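Local atomic coordinates of Ice-binding protein (Flavobacteriaceae bacterium, PDB entry 5UYT), a protein that probably binds ice crystals and restrains their growth, as a bacterial antifreeze protein carrying two ice-binding-family domains of right-handed beta-helix (beta-solenoid) type. Residues G31-N36 with G48-S53; T16-V21 with T35-S40; V390-G395 with I409-I414; G342-T347 with V371-Y376; S102-L107 with S128-T133. All coordinates share one frame; numbering follows the deposited sequence. Where two conformers were deposited one is given.

The chain reaches interaction 2 first, where 16-21 meets 35-40 and closes one turn of the N-terminal beta-solenoid. Interaction 1 (31-36 with 48-53) starts before that loop ends and shares Thr35 and Asn36 with it, so the two are staggered, not nested; Asp52 OD1 and Ser53 OG link them further, to Ser40 N and Ala38 O. Interaction 5 follows in series among other strands of the same solenoid, its centre 28 Å from that of interaction 1. Interactions 4 and 3 belong to the second solenoid; each closes a loop of its own, and the neighbouring strands 371-373 and 390-392 join them side by side.

Interaction 1 of 5, residues G31-N36 with G48-S53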
# COMPACT_ATOMS: atom_id res chain seq x y z
N GLY A 31 4.99 -5.58 1.85
CA GLY A 31 5.88 -6.70 1.52
C GLY A 31 5.13 -7.99 1.80
O GLY A 31 4.14 -8.00 2.58
N ASP A 32 5.62 -9.09 1.24
CA ASP A 32 5.03 -10.38 1.58
C ASP A 32 5.28 -10.72 3.06
O ASP A 32 6.26 -10.25 3.67
CB ASP A 32 5.54 -11.49 0.66
CG ASP A 32 5.05 -11.37 -0.78
OD1 ASP A 32 4.26 -10.44 -1.09
OD2 ASP A 32 5.49 -12.20 -1.62
N VAL A 33 4.45 -11.62 3.60
CA VAL A 33 4.57 -12.12 4.97
C VAL A 33 4.49 -13.63 4.88
O VAL A 33 3.58 -14.18 4.25
CB VAL A 33 3.40 -11.61 5.85
CG1 VAL A 33 3.40 -12.30 7.23
CG2 VAL A 33 3.47 -10.08 6.00
N GLY A 34 5.42 -14.33 5.50
CA GLY A 34 5.32 -15.77 5.37
C GLY A 34 6.26 -16.61 6.19
O GLY A 34 7.16 -16.10 6.87
N THR A 35 6.02 -17.91 6.10
CA THR A 35 6.87 -18.90 6.73
C THR A 35 6.90 -20.14 5.83
O THR A 35 5.90 -20.50 5.21
CB THR A 35 6.37 -19.23 8.16
OG1 THR A 35 6.82 -20.54 8.55
CG2 THR A 35 4.81 -19.16 8.23
N ASN A 36 8.05 -20.79 5.77
CA ASN A 36 8.21 -21.93 4.88
C ASN A 36 7.71 -23.25 5.48
O ASN A 36 7.80 -24.29 4.83
CB ASN A 36 9.67 -22.03 4.42
CG ASN A 36 9.85 -23.04 3.31
OD1 ASN A 36 10.75 -23.89 3.35
ND2 ASN A 36 8.97 -22.98 2.33
N GLY A 48 0.81 -6.97 0.42
CA GLY A 48 1.74 -8.05 0.10
C GLY A 48 0.95 -9.34 0.13
O GLY A 48 -0.23 -9.35 0.55
N VAL A 49 1.58 -10.43 -0.30
CA VAL A 49 0.90 -11.73 -0.33
C VAL A 49 1.22 -12.49 0.93
O VAL A 49 2.40 -12.52 1.39
CB VAL A 49 1.33 -12.54 -1.58
CG1 VAL A 49 0.66 -13.92 -1.62
CG2 VAL A 49 1.05 -11.71 -2.83
N MET A 50 0.20 -13.12 1.50
CA MET A 50 0.40 -14.06 2.62
C MET A 50 0.89 -15.38 2.05
O MET A 50 0.11 -16.11 1.44
CB MET A 50 -0.90 -14.23 3.44
CG MET A 50 -1.51 -12.90 3.92
SD MET A 50 -0.38 -11.84 4.86
CE MET A 50 -0.08 -12.85 6.32
N GLN A 51 2.19 -15.70 2.23
CA GLN A 51 2.82 -16.88 1.63
C GLN A 51 3.09 -17.93 2.71
O GLN A 51 3.90 -17.69 3.60
CB GLN A 51 4.17 -16.51 0.99
CG GLN A 51 4.16 -15.31 0.04
CD GLN A 51 3.64 -15.68 -1.34
OE1 GLN A 51 2.98 -16.69 -1.52
NE2 GLN A 51 3.90 -14.81 -2.31
N ASP A 52 2.40 -19.07 2.63
CA ASP A 52 2.51 -20.12 3.68
C ASP A 52 2.94 -21.43 3.03
O ASP A 52 2.19 -21.98 2.23
CB ASP A 52 1.16 -20.31 4.40
CG ASP A 52 0.66 -19.01 5.10
OD1 ASP A 52 1.50 -18.30 5.73
OD2 ASP A 52 -0.57 -18.73 5.01
N SER A 53 4.15 -21.88 3.34
CA SER A 53 4.64 -23.22 2.96
C SER A 53 4.42 -23.55 1.47
O SER A 53 3.75 -24.52 1.14
CB SER A 53 3.98 -24.30 3.84
OG SER A 53 4.16 -24.00 5.22
O HOH W 1 1.55 -15.69 5.62
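Asp32 lays its side chain over the residues leading into the neighbouring strand, its CB 3.4 Å from Val49 O and its carboxylate beside the Val49 side chain, both pointing the same way. A chi1 of -69° sets CG beside the backbone N, and the carboxylate it carries accepts two bonds from the other segment. Val49 N gives a nearly straight bond to OD1 (2.8 Å), arriving from above the carboxylate plane. OD2 accepts Gln51 NE2 at 3.1 Å, also from above; the bond lies in the amide plane of Gln51, and the two flat groups are turned 67° apart. Gln51 OE1 is taken by Asn54 ND2, so the amide is held at both ends and its rotation fixed. On the other face, Met50 bends at its second and third torsions and brings CE to 3.6 Å from Val33 CG1, the two chains side by side. Between the faces runs the ladder of two in-register parallel strands of the N-terminal beta-solenoid, their directions 16° apart: Val33 N to Val49 O, Gln51 N to Val33 O, Thr35 N to Gln51 O at a longer 3.3 Å, and Ser53 N to Thr35 O. Val33 O is gripped twice, since water 1 also donates to it and to Asp52 OD1 (2.6 Å), which accepts from Ser40 N as well. Gly34 CA sits 3.0 Å from Gln51 O, where a CB would collide. Strand 32-35 lies between 50-52 and 12-16; helix 55-73 packs on Gln51 and Asn36, while Val33 and Thr35 rest on Val21 of strand 21-24.

Interaction 2 of 5, residues T16-V21 with T35-S40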
# COMPACT_ATOMS: atom_id res chain seq x y z
N THR A 16 10.17 -16.14 7.90
CA THR A 16 11.00 -17.15 8.55
C THR A 16 11.04 -18.44 7.74
O THR A 16 10.03 -18.88 7.16
CB THR A 16 10.62 -17.42 10.03
OG1 THR A 16 11.55 -18.38 10.56
CG2 THR A 16 9.20 -17.98 10.19
N THR A 17 12.22 -19.03 7.69
CA THR A 17 12.40 -20.33 7.06
C THR A 17 11.66 -21.43 7.85
O THR A 17 11.20 -22.42 7.28
CB THR A 17 13.92 -20.59 6.92
OG1 THR A 17 14.41 -19.69 5.92
CG2 THR A 17 14.24 -22.06 6.54
N ALA A 18 11.53 -21.24 9.16
CA ALA A 18 10.85 -22.22 9.99
C ALA A 18 10.34 -21.60 11.28
O ALA A 18 11.13 -21.11 12.09
CB ALA A 18 11.76 -23.41 10.28
N GLY A 19 9.03 -21.61 11.46
CA GLY A 19 8.43 -21.15 12.70
C GLY A 19 7.14 -20.39 12.48
O GLY A 19 6.76 -20.12 11.34
N ALA A 20 6.47 -20.05 13.57
CA ALA A 20 5.22 -19.30 13.50
C ALA A 20 5.47 -17.82 13.26
O ALA A 20 6.47 -17.27 13.71
CB ALA A 20 4.42 -19.49 14.78
N VAL A 21 4.55 -17.19 12.53
CA VAL A 21 4.56 -15.76 12.31
C VAL A 21 3.20 -15.22 12.78
O VAL A 21 2.15 -15.62 12.26
CB VAL A 21 4.80 -15.44 10.82
CG1 VAL A 21 4.71 -13.94 10.55
CG2 VAL A 21 6.15 -15.99 10.38
N THR A 35 6.02 -17.91 6.10
CA THR A 35 6.87 -18.90 6.73
C THR A 35 6.90 -20.14 5.83
O THR A 35 5.90 -20.50 5.21
CB THR A 35 6.37 -19.23 8.16
OG1 THR A 35 6.82 -20.54 8.55
CG2 THR A 35 4.81 -19.16 8.23
N ASN A 36 8.05 -20.79 5.77
CA ASN A 36 8.21 -21.93 4.88
C ASN A 36 7.71 -23.25 5.48
O ASN A 36 7.80 -24.29 4.83
CB ASN A 36 9.67 -22.03 4.42
CG ASN A 36 9.85 -23.04 3.31
OD1 ASN A 36 10.75 -23.89 3.35
ND2 ASN A 36 8.97 -22.98 2.33
N ASN A 37 7.18 -23.22 6.71
CA ASN A 37 6.66 -24.44 7.34
C ASN A 37 5.39 -24.31 8.19
O ASN A 37 5.04 -25.25 8.90
CB ASN A 37 7.77 -25.14 8.16
CG ASN A 37 8.01 -24.48 9.51
OD1 ASN A 37 7.60 -23.32 9.76
ND2 ASN A 37 8.68 -25.22 10.41
N ALA A 38 4.72 -23.16 8.12
CA ALA A 38 3.49 -22.94 8.88
C ALA A 38 2.64 -21.92 8.14
O ALA A 38 2.86 -21.68 6.94
CB ALA A 38 3.81 -22.48 10.30
N ALA A 39 1.68 -21.31 8.83
CA ALA A 39 0.83 -20.26 8.26
C ALA A 39 0.78 -19.11 9.23
O ALA A 39 0.63 -19.34 10.43
CB ALA A 39 -0.57 -20.79 7.99
N SER A 40 0.89 -17.88 8.72
CA SER A 40 0.90 -16.70 9.58
C SER A 40 -0.50 -16.50 10.13
O SER A 40 -1.49 -16.79 9.43
CB SER A 40 1.35 -15.47 8.78
OG SER A 40 2.57 -15.78 8.11
O HOH W 2 11.83 -24.70 5.99
O HOH W 3 2.18 -19.01 12.45
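Two ST turns, at Thr16 and Thr35, shape the bends that follow strands 12-16 and 32-35 in neighbouring turns of the solenoid, and Thr35 makes the bridge between them. Its OG1, anti to the backbone N (chi1 156°), accepts Asn37 N and donates to Gly19 O at 2.8 Å, within the carbonyl plane. Asn37 binds the amide of Gly19: its OD1 takes Gly19 N at 2.8 Å, the donor tilted 28° from the side-chain carbonyl plane, while ND2 rests 3.6 Å from Ala18 CB. Both polar backbone atoms of Gly19 are therefore bound by side chains of the opposing bend. Where the strands end, Asn36 N bonds to Thr16 O (3.1 Å), and Thr16 CG2 lies alongside Thr35 CB at 3.7 Å. Thr16 OG1, which accepts Ala18 N, also bonds to Gly190 O. Two waters bridge the segments, one donating to Thr17 O and Asn36 OD1, the other joining Val21 N to Ala39 O. At the far end Val21 CB stands 3.5 Å from Ser40 OG. Helix 55-73 packs on Thr17 and Asn36, whose ND2 bonds to Thr57, and strand 50-52 lies next to Ser40 and Ala39.

Interaction 3 of 5, residues V390-G395 with I409-I414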
# COMPACT_ATOMS: atom_id res chain seq x y z
N VAL A 390 -26.31 4.23 -6.36
CA VAL A 390 -25.19 5.00 -5.88
C VAL A 390 -25.73 6.17 -5.06
O VAL A 390 -26.69 6.84 -5.49
CB VAL A 390 -24.33 5.52 -7.07
CG1 VAL A 390 -23.19 6.43 -6.60
CG2 VAL A 390 -23.82 4.35 -7.91
N ILE A 391 -25.14 6.39 -3.89
CA ILE A 391 -25.46 7.59 -3.09
C ILE A 391 -24.17 8.32 -2.80
O ILE A 391 -23.20 7.71 -2.31
CB ILE A 391 -26.13 7.22 -1.75
CG1 ILE A 391 -27.40 6.43 -2.00
CG2 ILE A 391 -26.42 8.49 -0.91
CD1 ILE A 391 -28.02 5.86 -0.73
N ILE A 392 -24.15 9.62 -3.07
CA ILE A 392 -22.98 10.44 -2.75
C ILE A 392 -23.48 11.55 -1.84
O ILE A 392 -24.27 12.42 -2.25
CB ILE A 392 -22.28 11.03 -3.98
CG1 ILE A 392 -22.13 9.98 -5.09
CG2 ILE A 392 -20.91 11.58 -3.56
CD1 ILE A 392 -21.48 10.49 -6.36
N ASN A 393 -23.08 11.44 -0.58
CA ASN A 393 -23.68 12.25 0.51
C ASN A 393 -23.10 13.63 0.68
O ASN A 393 -22.10 13.99 0.04
CB ASN A 393 -23.57 11.44 1.84
CG ASN A 393 -24.56 10.27 1.90
OD1 ASN A 393 -25.79 10.48 2.06
ND2 ASN A 393 -24.06 9.03 1.72
N THR A 394 -23.75 14.42 1.53
CA THR A 394 -23.39 15.82 1.72
C THR A 394 -21.88 16.06 1.83
O THR A 394 -21.21 15.46 2.65
CB THR A 394 -24.01 16.29 3.04
OG1 THR A 394 -25.45 16.14 2.94
CG2 THR A 394 -23.66 17.79 3.30
N GLY A 395 -21.36 16.98 1.01
CA GLY A 395 -20.04 17.50 1.26
C GLY A 395 -18.94 16.63 0.66
O GLY A 395 -17.78 17.01 0.74
N ILE A 409 -28.53 7.07 -9.30
CA ILE A 409 -27.47 7.80 -8.58
C ILE A 409 -28.11 9.03 -7.95
O ILE A 409 -28.82 9.79 -8.63
CB ILE A 409 -26.33 8.28 -9.53
CG1 ILE A 409 -25.63 7.10 -10.24
CG2 ILE A 409 -25.29 9.12 -8.76
CD1 ILE A 409 -24.56 7.59 -11.23
N SER A 410 -27.86 9.22 -6.65
CA SER A 410 -28.40 10.36 -5.92
C SER A 410 -27.24 11.07 -5.29
O SER A 410 -26.44 10.43 -4.59
CB SER A 410 -29.39 9.91 -4.84
OG SER A 410 -30.41 9.10 -5.41
N THR A 411 -27.13 12.38 -5.54
CA THR A 411 -26.03 13.16 -4.99
C THR A 411 -26.61 14.29 -4.14
O THR A 411 -27.74 14.79 -4.42
CB THR A 411 -25.12 13.76 -6.10
OG1 THR A 411 -25.90 14.63 -6.96
CG2 THR A 411 -24.58 12.60 -7.00
N PHE A 412 -25.84 14.71 -3.13
CA PHE A 412 -26.30 15.70 -2.18
C PHE A 412 -25.16 16.70 -1.90
O PHE A 412 -24.21 16.36 -1.18
CB PHE A 412 -26.73 15.00 -0.86
CG PHE A 412 -27.91 14.08 -1.03
CD1 PHE A 412 -29.21 14.55 -0.88
CD2 PHE A 412 -27.73 12.74 -1.34
CE1 PHE A 412 -30.32 13.71 -1.05
CE2 PHE A 412 -28.82 11.90 -1.52
CZ PHE A 412 -30.13 12.37 -1.37
N GLY A 413 -25.22 17.91 -2.47
CA GLY A 413 -24.29 18.95 -2.05
C GLY A 413 -22.83 18.53 -2.17
O GLY A 413 -22.05 18.71 -1.21
N ILE A 414 -22.45 18.07 -3.35
CA ILE A 414 -21.09 17.52 -3.57
C ILE A 414 -20.27 18.45 -4.48
O ILE A 414 -20.82 19.39 -5.09
CB ILE A 414 -21.12 16.09 -4.17
CG1 ILE A 414 -21.58 16.09 -5.64
CG2 ILE A 414 -22.02 15.15 -3.33
CD1 ILE A 414 -21.36 14.70 -6.29
O HOH W 4 -29.40 6.35 -5.37
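Val390 and Ile409 lie side by side on the inward face of two parallel strands, with Val390 CB 3.8 Å from Ile409 CG1; Val390 CG1 is 4.0 Å from Ile409 CG2, and Val390 CG2 as far from Ile409 CG1. Ile409 sets CG1 beside the backbone N (chi1 -60°) and CG2 anti to it, and both branches lie alongside the valine. An alanine at Ile409 has neither CG1 nor CG2 and would probably open a gap beside Val390, leaving its CB and methyls without their mates across the strands. Further along the same face, in one of the two conformers of Ile392, CD1 meets Thr411 CG2, and CG2 meets Ile414 CG2 at 3.7 Å with the two side chains crossing at about a right angle. Thr411 OG1 is engaged separately by Asn235 OD1. Outward from this row comes the backbone ladder: Ser410 N to Val390 O, Ile392 N to Ser410 O at 2.9 Å, and a weak bond from Phe412 N to Ile392 O. That carbonyl oxygen also sits at the edge of the Phe412 ring, near its plane. Past the strands Gly395 N reaches Gly413 O (2.9 Å) from 49° above the carbonyl plane. On the outer, polar edge water 4 donates to Val390 O and lies 2.9 Å from Ser410 OG, while Asn393 ND2 bonds to Leu373 O. Val390 stacked on Ile409 and Ile392 on Thr411 from coil to coil, the interior closed by side chains of 224-228 and 397-404, mark the right-handed beta-helix; strand axes 4.7 Å apart are consistent with it.

Interaction 4 of 5, residues G342-T347 with V371-Y376; sequences GALSTT and VDLNDY
Val371 CA sits 3.4 Å from Leu344 O, where the backbones make their one bridge. The next residue completes it: Asp372 N donates to Leu344 O at 2.8 Å. Asp372 O faces Ser345 CA (3.3 Å), and water 5 bridges Thr346 N and Asp372 O. Leu373 then turns its CD2 to Thr346 CG2, 3.9 Å away, the two side chains crossing at a slant. Asn374 carries the main polar grip. Its N donates to Thr346 OG1 at 2.9 Å, and its ND2 returns to Thr346 O at 3.0 Å, a bond lying within 10° of the amide plane, while OD1 is held by Asp375 N. Thr346 OG1, set between its own backbone N and carbonyl carbon (chi1 80°), also donates to Thr347 O and bonds to Thr377 OG1, which leaves the hydroxyl little freedom to turn. Asn374 thereby adds side-chain bonds where the strands end. The two strands belong to successive coils of the second beta-solenoid. Strand 318-320 flanks 344-346 on its far side and 390-392 flanks 371-373; inside the coil, Phe379 of strand 378-380 packs on Leu344 and Leu373.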
# COMPACT_ATOMS: atom_id res chain seq x y z
N GLY A 342 -18.43 -6.82 -4.25
CA GLY A 342 -19.59 -6.49 -3.42
C GLY A 342 -19.75 -4.98 -3.38
O GLY A 342 -19.09 -4.27 -4.14
N ALA A 343 -20.59 -4.47 -2.48
CA ALA A 343 -20.84 -3.04 -2.36
C ALA A 343 -19.68 -2.32 -1.67
O ALA A 343 -18.91 -2.93 -0.91
CB ALA A 343 -22.12 -2.80 -1.57
N LEU A 344 -19.57 -1.02 -1.94
CA LEU A 344 -18.59 -0.17 -1.27
C LEU A 344 -19.35 0.87 -0.44
O LEU A 344 -20.25 1.54 -0.96
CB LEU A 344 -17.70 0.57 -2.30
CG LEU A 344 -16.83 1.68 -1.70
CD1 LEU A 344 -15.85 1.12 -0.64
CD2 LEU A 344 -16.08 2.46 -2.79
N SER A 345 -18.99 1.01 0.84
CA SER A 345 -19.56 2.08 1.68
C SER A 345 -18.40 2.68 2.46
O SER A 345 -17.29 2.13 2.45
CB SER A 345 -20.64 1.54 2.63
OG SER A 345 -20.08 0.57 3.53
N THR A 346 -18.64 3.81 3.13
CA THR A 346 -17.55 4.48 3.86
C THR A 346 -18.07 5.03 5.17
O THR A 346 -19.29 5.20 5.36
CB THR A 346 -16.87 5.64 3.07
OG1 THR A 346 -17.66 6.84 3.14
CG2 THR A 346 -16.65 5.30 1.56
N THR A 347 -17.14 5.39 6.04
CA THR A 347 -17.47 6.23 7.20
C THR A 347 -17.58 7.70 6.77
O THR A 347 -17.07 8.10 5.70
CB THR A 347 -16.41 6.11 8.29
OG1 THR A 347 -15.14 6.50 7.79
CG2 THR A 347 -16.32 4.63 8.80
N VAL A 371 -22.61 1.69 -4.45
CA VAL A 371 -21.51 2.58 -3.99
C VAL A 371 -22.15 3.66 -3.13
O VAL A 371 -23.07 4.32 -3.58
CB VAL A 371 -20.80 3.23 -5.20
CG1 VAL A 371 -19.76 4.28 -4.74
CG2 VAL A 371 -20.12 2.15 -6.07
N ASP A 372 -21.69 3.80 -1.90
CA ASP A 372 -22.24 4.84 -1.01
C ASP A 372 -21.06 5.58 -0.40
O ASP A 372 -20.25 4.97 0.34
CB ASP A 372 -23.10 4.20 0.05
CG ASP A 372 -23.81 5.22 0.92
OD1 ASP A 372 -23.26 6.31 1.15
OD2 ASP A 372 -24.94 4.91 1.37
N LEU A 373 -20.89 6.83 -0.78
CA LEU A 373 -19.78 7.66 -0.23
C LEU A 373 -20.38 8.51 0.87
O LEU A 373 -21.29 9.30 0.59
CB LEU A 373 -19.12 8.53 -1.33
CG LEU A 373 -18.55 7.66 -2.48
CD1 LEU A 373 -17.86 8.63 -3.43
CD2 LEU A 373 -17.54 6.61 -1.96
N ASN A 374 -19.99 8.25 2.12
CA ASN A 374 -20.64 8.91 3.28
C ASN A 374 -20.20 10.39 3.42
O ASN A 374 -19.23 10.81 2.77
CB ASN A 374 -20.29 8.10 4.54
CG ASN A 374 -21.41 8.09 5.56
OD1 ASN A 374 -22.26 8.98 5.57
ND2 ASN A 374 -21.39 7.09 6.46
N ASP A 375 -20.91 11.17 4.26
CA ASP A 375 -20.73 12.64 4.33
C ASP A 375 -19.26 13.03 4.46
O ASP A 375 -18.52 12.47 5.29
CB ASP A 375 -21.43 13.25 5.55
CG ASP A 375 -22.92 12.89 5.68
OD1 ASP A 375 -23.45 11.99 4.99
OD2 ASP A 375 -23.56 13.55 6.54
N TYR A 376 -18.85 14.02 3.69
CA TYR A 376 -17.51 14.63 3.82
C TYR A 376 -16.37 13.66 3.51
O TYR A 376 -15.22 13.88 3.90
CB TYR A 376 -17.35 15.43 5.16
CG TYR A 376 -18.26 16.61 5.14
CD1 TYR A 376 -17.91 17.74 4.40
CD2 TYR A 376 -19.53 16.55 5.72
CE1 TYR A 376 -18.76 18.82 4.31
CE2 TYR A 376 -20.42 17.65 5.62
CZ TYR A 376 -20.02 18.75 4.89
OH TYR A 376 -20.88 19.84 4.77
O HOH W 5 -21.42 4.87 3.22

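Interaction 5 of 5, residues S102-L107 with S128-T133; sequences SLSGTL and SSAANT
Leu103 CB touches Ser129 CB at 3.9 Å on one face of a parallel pair of strands in adjacent coils of the beta-solenoid, and Thr133 joins them from the turn that follows, its CG2 3.7 Å from Leu103 CB. The strands are joined by two backbone bonds. Leu103 N gives a bond to Ser128 O (2.8 Å, 166°) that lies in the carbonyl plane, and Ala130 N donates to Leu103 O at 2.9 Å. Beyond the second bond the segment 128-133 leaves the ladder in a type II turn from Ala130 to Thr133, which brings Thr133 back against Leu103 and Gly105, with Thr133 CA 3.4 Å from Gly105 O. Thr133 places CG2 anti to its backbone N and OG1 beside it (chi1 -64°); the methyl thus faces Leu103, and the hydroxyl turns into its own turn to donate to Ala130 O at 2.6 Å. Thr133 N bonds to the same oxygen, reaching it from the same face of its plane, so the turn is tied twice. An alanine at Thr133 lacks OG1 and CG2, and would probably open a gap beside Leu103 CB while leaving Ala130 O with the backbone N as its remaining donor from within the turn. A second shell steadies the pieces: Ser129 OG bonds to Thr160 OG1 and Ala157 N, Ser104 OG to Asn86 ND2, and Trp148 of strand 146-150 packs on Leu103. Strand 83-85 pairs with the other edge of 101-104. Where the chains diverge, water 6 takes Gly105 N at 3.1 Å and donates to Ala131 O at 2.9 Å.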
# COMPACT_ATOMS: atom_id res chain seq x y z
N SER A 102 23.22 -3.97 22.22
CA SER A 102 22.00 -3.27 22.61
C SER A 102 21.98 -1.87 22.04
O SER A 102 22.93 -1.07 22.20
CB SER A 102 21.81 -3.26 24.12
OG SER A 102 22.89 -2.61 24.75
N LEU A 103 20.88 -1.58 21.37
CA LEU A 103 20.66 -0.26 20.79
C LEU A 103 19.95 0.63 21.79
O LEU A 103 19.07 0.17 22.56
CB LEU A 103 19.81 -0.36 19.49
CG LEU A 103 20.48 -1.00 18.27
CD1 LEU A 103 19.41 -1.45 17.28
CD2 LEU A 103 21.42 -0.02 17.58
N SER A 104 20.33 1.90 21.79
CA SER A 104 19.78 2.83 22.73
C SER A 104 19.88 4.22 22.11
O SER A 104 20.81 4.48 21.37
CB SER A 104 20.60 2.74 24.03
OG SER A 104 20.18 3.69 24.95
N GLY A 105 18.92 5.09 22.40
CA GLY A 105 19.01 6.48 21.97
C GLY A 105 19.00 6.52 20.46
O GLY A 105 18.30 5.72 19.82
N THR A 106 19.78 7.43 19.87
CA THR A 106 19.82 7.59 18.43
C THR A 106 21.10 6.99 17.82
O THR A 106 22.19 7.14 18.39
CB THR A 106 19.69 9.10 18.10
OG1 THR A 106 18.55 9.65 18.80
CG2 THR A 106 19.50 9.30 16.63
N LEU A 107 20.96 6.30 16.68
CA LEU A 107 22.11 5.85 15.91
C LEU A 107 21.93 6.41 14.51
O LEU A 107 20.89 6.18 13.90
CB LEU A 107 22.18 4.31 15.83
CG LEU A 107 23.36 3.78 15.00
CD1 LEU A 107 24.69 4.14 15.66
CD2 LEU A 107 23.27 2.28 14.78
N SER A 128 19.11 -6.32 21.15
CA SER A 128 17.95 -5.74 21.83
C SER A 128 18.00 -4.25 21.64
O SER A 128 19.08 -3.69 21.44
CB SER A 128 18.01 -6.03 23.32
OG SER A 128 17.70 -7.38 23.55
N SER A 129 16.85 -3.59 21.70
CA SER A 129 16.85 -2.13 21.79
C SER A 129 16.08 -1.70 23.03
O SER A 129 15.24 -2.47 23.55
CB SER A 129 16.21 -1.50 20.55
OG SER A 129 14.81 -1.83 20.47
N ALA A 130 16.38 -0.50 23.50
CA ALA A 130 15.62 0.18 24.55
C ALA A 130 14.41 0.86 23.93
O ALA A 130 14.42 1.16 22.72
CB ALA A 130 16.50 1.20 25.26
N ALA A 131 13.36 1.11 24.72
CA ALA A 131 12.18 1.80 24.19
C ALA A 131 12.62 3.12 23.57
O ALA A 131 13.51 3.80 24.11
CB ALA A 131 11.15 2.03 25.29
N ASN A 132 12.02 3.44 22.42
CA ASN A 132 12.17 4.76 21.74
C ASN A 132 13.50 4.95 21.06
O ASN A 132 13.82 6.06 20.65
CB ASN A 132 11.93 5.92 22.71
CG ASN A 132 10.66 5.77 23.51
OD1 ASN A 132 9.59 5.60 22.94
ND2 ASN A 132 10.77 5.81 24.83
N THR A 133 14.28 3.87 20.93
CA THR A 133 15.50 3.87 20.13
C THR A 133 15.18 4.31 18.71
O THR A 133 14.16 3.89 18.15
CB THR A 133 16.08 2.46 20.06
OG1 THR A 133 16.47 2.05 21.38
CG2 THR A 133 17.30 2.38 19.10
O HOH W 6 16.21 4.79 23.81